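Local coordinates for putative carboxynorspermidine decarboxylase protein (Sinorhizobium meliloti, PDB 3MT1), which probably decarboxylates carboxynorspermidine and carboxyspermidine to norspermidine and spermidine with the help of pyridoxal 5'-phosphate, at residues B[14-19]-B[47-52]; B[199-203]-B[233-237]. One frame throughout, in Å; residues are numbered along the deposited sequence.

Contact 1: residues B[14-19]-B[47-52]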
loop_
_atom_site.group_PDB
_atom_site.type_symbol
_atom_site.label_atom_id
_atom_site.label_comp_id
_atom_site.label_asym_id
_atom_site.label_seq_id
_atom_site.Cartn_x
_atom_site.Cartn_y
_atom_site.Cartn_z
ATOM N N LEU B 14 -25.226 3.563 -1.890
ATOM C CA LEU B 14 -24.905 2.649 -0.835
ATOM C C LEU B 14 -26.207 2.066 -0.308
ATOM O O LEU B 14 -26.327 0.855 -0.204
ATOM C CB LEU B 14 -24.115 3.345 0.272
ATOM C CG LEU B 14 -23.723 2.526 1.511
ATOM C CD1 LEU B 14 -22.854 1.267 1.202
ATOM C CD2 LEU B 14 -22.919 3.404 2.403
ATOM N N THR B 15 -27.187 2.915 -0.015
ATOM C CA THR B 15 -28.493 2.449 0.445
ATOM C C THR B 15 -29.161 1.451 -0.497
ATOM O O THR B 15 -29.718 0.459 -0.027
ATOM C CB THR B 15 -29.435 3.615 0.689
ATOM O OG1 THR B 15 -28.875 4.427 1.712
ATOM C CG2 THR B 15 -30.814 3.139 1.105
ATOM N N ARG B 16 -29.118 1.719 -1.805
ATOM C CA ARG B 16 -29.597 0.770 -2.818
ATOM C C ARG B 16 -29.027 -0.619 -2.476
ATOM O O ARG B 16 -29.778 -1.562 -2.353
ATOM C CB ARG B 16 -29.231 1.280 -4.232
ATOM C CG ARG B 16 -29.516 0.396 -5.479
ATOM C CD ARG B 16 -28.363 0.570 -6.519
ATOM N NE ARG B 16 -27.070 0.629 -5.782
ATOM C CZ ARG B 16 -25.849 0.833 -6.292
ATOM N NH1 ARG B 16 -25.652 1.008 -7.592
ATOM N NH2 ARG B 16 -24.803 0.854 -5.470
ATOM N N ASN B 17 -27.720 -0.719 -2.217
ATOM C CA ASN B 17 -27.077 -1.996 -1.888
ATOM C C ASN B 17 -27.598 -2.569 -0.597
ATOM O O ASN B 17 -27.804 -3.775 -0.466
ATOM C CB ASN B 17 -25.561 -1.849 -1.741
ATOM C CG ASN B 17 -24.856 -1.583 -3.046
ATOM O OD1 ASN B 17 -25.437 -1.698 -4.131
ATOM N ND2 ASN B 17 -23.583 -1.214 -2.952
HETATM N N MSE B 18 -27.787 -1.690 0.368
HETATM C CA MSE B 18 -28.200 -2.113 1.660
HETATM C C MSE B 18 -29.589 -2.727 1.583
HETATM O O MSE B 18 -29.840 -3.747 2.190
HETATM C CB MSE B 18 -28.130 -0.934 2.602
HETATM C CG MSE B 18 -26.675 -0.572 2.956
HETATM SE SE MSE B 18 -25.762 -2.033 3.910
HETATM C CE MSE B 18 -24.517 -2.666 2.530
ATOM N N GLU B 19 -30.472 -2.156 0.778
ATOM C CA GLU B 19 -31.827 -2.675 0.652
ATOM C C GLU B 19 -31.863 -4.037 -0.019
ATOM O O GLU B 19 -32.769 -4.841 0.244
ATOM C CB GLU B 19 -32.699 -1.728 -0.145
ATOM C CG GLU B 19 -32.851 -0.368 0.460
ATOM C CD GLU B 19 -33.491 0.622 -0.503
ATOM O OE1 GLU B 19 -33.279 0.536 -1.744
ATOM O OE2 GLU B 19 -34.216 1.506 -0.016
ATOM N N LEU B 47 -25.433 4.147 8.886
ATOM C CA LEU B 47 -26.325 3.879 7.775
ATOM C C LEU B 47 -26.462 2.381 7.461
ATOM O O LEU B 47 -27.567 1.922 7.260
ATOM C CB LEU B 47 -25.994 4.731 6.542
ATOM C CG LEU B 47 -26.571 4.278 5.194
ATOM C CD1 LEU B 47 -28.070 4.621 5.037
ATOM C CD2 LEU B 47 -25.763 4.884 4.062
HETATM N N MSE B 48 -25.377 1.613 7.495
HETATM C CA MSE B 48 -25.433 0.192 7.132
HETATM C C MSE B 48 -26.030 -0.730 8.213
HETATM O O MSE B 48 -26.597 -1.778 7.892
HETATM C CB MSE B 48 -24.035 -0.310 6.747
HETATM C CG MSE B 48 -23.431 0.454 5.629
HETATM SE SE MSE B 48 -21.550 0.130 5.358
HETATM C CE MSE B 48 -21.686 -1.514 4.400
ATOM N N ARG B 49 -25.859 -0.351 9.477
ATOM C CA ARG B 49 -26.276 -1.147 10.630
ATOM C C ARG B 49 -27.689 -1.759 10.499
ATOM O O ARG B 49 -27.880 -2.960 10.702
ATOM C CB ARG B 49 -26.198 -0.282 11.913
ATOM C CG ARG B 49 -25.761 -1.035 13.144
ATOM C CD ARG B 49 -25.773 -0.228 14.437
ATOM N NE ARG B 49 -26.597 -0.924 15.443
ATOM C CZ ARG B 49 -26.266 -1.139 16.725
ATOM N NH1 ARG B 49 -25.080 -0.740 17.211
ATOM N NH2 ARG B 49 -27.124 -1.780 17.540
ATOM N N ASP B 50 -28.676 -0.930 10.167
ATOM C CA ASP B 50 -30.054 -1.402 10.198
ATOM C C ASP B 50 -30.409 -2.382 9.084
ATOM O O ASP B 50 -31.510 -2.922 9.080
ATOM C CB ASP B 50 -31.033 -0.235 10.220
ATOM C CG ASP B 50 -30.855 0.648 11.447
ATOM O OD1 ASP B 50 -30.666 0.105 12.568
ATOM O OD2 ASP B 50 -30.905 1.885 11.287
ATOM N N TYR B 51 -29.474 -2.628 8.164
ATOM C CA TYR B 51 -29.726 -3.503 7.036
ATOM C C TYR B 51 -28.905 -4.764 7.097
ATOM O O TYR B 51 -29.111 -5.687 6.296
ATOM C CB TYR B 51 -29.466 -2.803 5.698
ATOM C CG TYR B 51 -30.259 -1.524 5.407
ATOM C CD1 TYR B 51 -31.456 -1.567 4.674
ATOM C CD2 TYR B 51 -29.789 -0.268 5.836
ATOM C CE1 TYR B 51 -32.157 -0.389 4.361
ATOM C CE2 TYR B 51 -30.487 0.909 5.554
ATOM C CZ TYR B 51 -31.671 0.847 4.801
ATOM O OH TYR B 51 -32.376 2.011 4.509
HETATM N N MSE B 52 -27.970 -4.806 8.032
HETATM C CA MSE B 52 -27.073 -5.940 8.166
HETATM C C MSE B 52 -27.045 -6.514 9.570
HETATM O O MSE B 52 -27.733 -6.017 10.468
HETATM C CB MSE B 52 -25.678 -5.568 7.699
HETATM C CG MSE B 52 -25.673 -5.078 6.253
HETATM SE SE MSE B 52 -23.859 -4.728 5.621
HETATM C CE MSE B 52 -23.423 -6.467 5.027
#

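Contact 2: residues B[199-203]-B[233-237]. With SO4 (sulfate ion), chain D.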
loop_
_atom_site.group_PDB
_atom_site.type_symbol
_atom_site.label_atom_id
_atom_site.label_comp_id
_atom_site.label_asym_id
_atom_site.label_seq_id
_atom_site.Cartn_x
_atom_site.Cartn_y
_atom_site.Cartn_z
ATOM N N GLY B 199 -17.388 -12.898 -1.824
ATOM C CA GLY B 199 -17.066 -13.134 -3.215
ATOM C C GLY B 199 -18.285 -13.397 -4.064
ATOM O O GLY B 199 -18.139 -13.710 -5.247
ATOM N N ILE B 200 -19.481 -13.286 -3.477
ATOM C CA ILE B 200 -20.739 -13.564 -4.212
ATOM C C ILE B 200 -21.460 -12.263 -4.533
ATOM O O ILE B 200 -21.946 -11.588 -3.614
ATOM C CB ILE B 200 -21.759 -14.505 -3.409
ATOM C CG1 ILE B 200 -21.056 -15.657 -2.678
ATOM C CG2 ILE B 200 -22.890 -15.044 -4.344
ATOM C CD1 ILE B 200 -21.880 -16.226 -1.500
ATOM N N HIS B 201 -21.579 -11.941 -5.817
ATOM C CA HIS B 201 -22.063 -10.614 -6.233
ATOM C C HIS B 201 -23.574 -10.551 -6.400
ATOM O O HIS B 201 -24.079 -10.271 -7.504
ATOM C CB HIS B 201 -21.335 -10.155 -7.507
ATOM C CG HIS B 201 -21.038 -8.688 -7.535
ATOM N ND1 HIS B 201 -21.807 -7.782 -8.239
ATOM C CD2 HIS B 201 -20.065 -7.966 -6.928
ATOM C CE1 HIS B 201 -21.308 -6.569 -8.082
ATOM N NE2 HIS B 201 -20.253 -6.653 -7.283
ATOM N N PHE B 202 -24.294 -10.817 -5.299
ATOM C CA PHE B 202 -25.757 -10.856 -5.332
ATOM C C PHE B 202 -26.467 -9.507 -5.314
ATOM O O PHE B 202 -27.676 -9.446 -5.520
ATOM C CB PHE B 202 -26.336 -11.790 -4.276
ATOM C CG PHE B 202 -25.991 -11.413 -2.881
ATOM C CD1 PHE B 202 -26.837 -10.578 -2.148
ATOM C CD2 PHE B 202 -24.832 -11.900 -2.289
ATOM C CE1 PHE B 202 -26.534 -10.228 -0.850
ATOM C CE2 PHE B 202 -24.508 -11.543 -0.984
ATOM C CZ PHE B 202 -25.369 -10.702 -0.256
ATOM N N THR B 203 -25.714 -8.442 -5.078
ATOM C CA THR B 203 -26.209 -7.066 -5.169
ATOM C C THR B 203 -26.047 -6.467 -6.579
ATOM O O THR B 203 -26.400 -5.304 -6.808
ATOM C CB THR B 203 -25.480 -6.105 -4.149
ATOM O OG1 THR B 203 -24.063 -6.123 -4.384
ATOM C CG2 THR B 203 -25.760 -6.497 -2.696
ATOM N N GLU B 233 -17.120 -6.763 -1.168
ATOM C CA GLU B 233 -17.421 -6.048 -2.406
ATOM C C GLU B 233 -18.905 -5.851 -2.671
ATOM O O GLU B 233 -19.325 -4.782 -3.135
ATOM C CB GLU B 233 -16.763 -6.756 -3.579
ATOM C CG GLU B 233 -16.761 -5.910 -4.864
ATOM C CD GLU B 233 -15.788 -4.691 -4.831
ATOM O OE1 GLU B 233 -14.689 -4.786 -4.216
ATOM O OE2 GLU B 233 -16.148 -3.645 -5.445
ATOM N N ALA B 234 -19.720 -6.853 -2.391
ATOM C CA ALA B 234 -21.129 -6.703 -2.735
ATOM C C ALA B 234 -21.891 -5.627 -1.912
ATOM O O ALA B 234 -22.937 -5.118 -2.335
ATOM C CB ALA B 234 -21.832 -8.041 -2.698
ATOM N N SER B 235 -21.375 -5.272 -0.742
ATOM C CA SER B 235 -21.979 -4.203 0.048
ATOM C C SER B 235 -21.787 -2.822 -0.570
ATOM O O SER B 235 -22.618 -1.924 -0.401
ATOM C CB SER B 235 -21.342 -4.184 1.435
ATOM O OG SER B 235 -21.450 -5.465 2.010
ATOM N N ILE B 236 -20.689 -2.676 -1.297
ATOM C CA ILE B 236 -20.123 -1.382 -1.528
ATOM C C ILE B 236 -19.981 -1.071 -3.027
ATOM O O ILE B 236 -19.547 0.018 -3.415
ATOM C CB ILE B 236 -18.808 -1.312 -0.724
ATOM C CG1 ILE B 236 -18.819 -0.100 0.139
ATOM C CG2 ILE B 236 -17.502 -1.548 -1.527
ATOM C CD1 ILE B 236 -19.528 -0.371 1.415
ATOM N N THR B 237 -20.367 -2.064 -3.834
ATOM C CA THR B 237 -20.281 -2.056 -5.282
ATOM C C THR B 237 -20.907 -0.786 -5.864
ATOM O O THR B 237 -22.017 -0.407 -5.498
ATOM C CB THR B 237 -20.928 -3.374 -5.864
ATOM O OG1 THR B 237 -20.452 -3.645 -7.192
ATOM C CG2 THR B 237 -22.456 -3.319 -5.881
HETATM S S SO4 D . -15.397 -10.040 -0.969
HETATM O O1 SO4 D . -14.930 -10.747 -2.153
HETATM O O2 SO4 D . -15.090 -8.623 -1.057
HETATM O O3 SO4 D . -16.852 -10.232 -0.963
HETATM O O4 SO4 D . -14.832 -10.616 0.259
#

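Contact 1: residues B[14-19]-B[47-52]
M18 lays its CB over one face of the Y51 ring. The CB sits 3.8 Å from the ring centroid and 22° off the ring normal, displaced toward the rim, in a CH-pi contact. Y51 CG stands anti to the carbonyl carbon, beside the backbone N (chi1 -58°), which turns the ring toward M18, E19 and T15. E19 CG approaches the same ring obliquely at Y51 CE1, with its carboxylate plane steeply turned to the ring. The methyl CG2 of T15 lies 3.9 Å from Y51 OH at the far end.

Beyond CB the M18 chain leaves the ring. Bends at chi2 and chi3 bring its selenium and methyl up against both M48 and M52. M18 SE is 3.7 Å from M52 SE, where the two side chains cross nearly at right angles. M18 CE touches M48 CE at 3.6 Å. The contact joins helix 11-28, which precedes the first strand of the eight-stranded TIM (beta/alpha) barrel, to helix 45-49 and the turn after it, which lead from the first strand to the second. A type I turn from R49 to M52 brings Y51 and M52 back against helix 11-28.

Nearer the start of helix 45-49, L14 and L47 slide past each other in opposite directions, and their CD2 methyls meet at 3.6 Å. The other methyl of L47, CD1, packs on T15 OG1 at 3.4 Å. That hydroxyl is not left without a partner, because it is hydrogen-bonded to the carbonyl of K11. I236 of helix 233-236 touches L14 and M48, and S235 touches M18 and M52.

Contact 2: residues B[199-203]-B[233-237]
T203 OG1 gives a short hydrogen bond of 2.5 Å to A234 O. It meets the oxygen in the carbonyl plane, on a lone pair, with a C=O...OG1 angle of 119°. The hydroxyl gets there by standing between its own backbone N and carbonyl carbon (chi1 58°). At the other end, G199 N and E233 N grip one sulfate by nearly straight bonds, 2.9 Å to its O3 and 2.8 Å to its O2. G232 N and Y324 OH also bind this ion, which probably marks the cofactor phosphate site, as in related fold-type III decarboxylases. H201 NE2 makes a weak, bent bond of 3.0 Å to T237 OG1, which lies at the edge of the imidazole, in its plane. E233, a predicted substrate-binding residue, brings its CG near that edge too. A234 CB packs on T203 OG1 and lies 3.7 Å from I200 O. A valine in place of T203 would probably leave A234 O without this donor and hold the 199-203 loop less firmly against helix 233-236. The loop 199-203 follows barrel strand 193-195 and helix 233-236 follows strand 226-229, while helix 11-28 touches both through F202, T203, S235 and I236.

Contact 1 closes along the chain before contact 2 opens, and their centres are 12 Å apart. They touch directly. N17 of helix 11-28 probably hydrogen-bonds through ND2 to S235 O at 2.8 Å and also to T237 O, and M18 CE packs on S235 O. Helix 233-236 is part of contact 2 and also lies against both segments of contact 1. Both contacts lie in the barrel domain. Segments 14-19 and 47-52 flank its first strand in sequence, while 199-203 and 233-237 follow the seventh and eighth. Together they tie the segments around the first strand to the loops after the last two, and contact 2 carries the probable phosphate site.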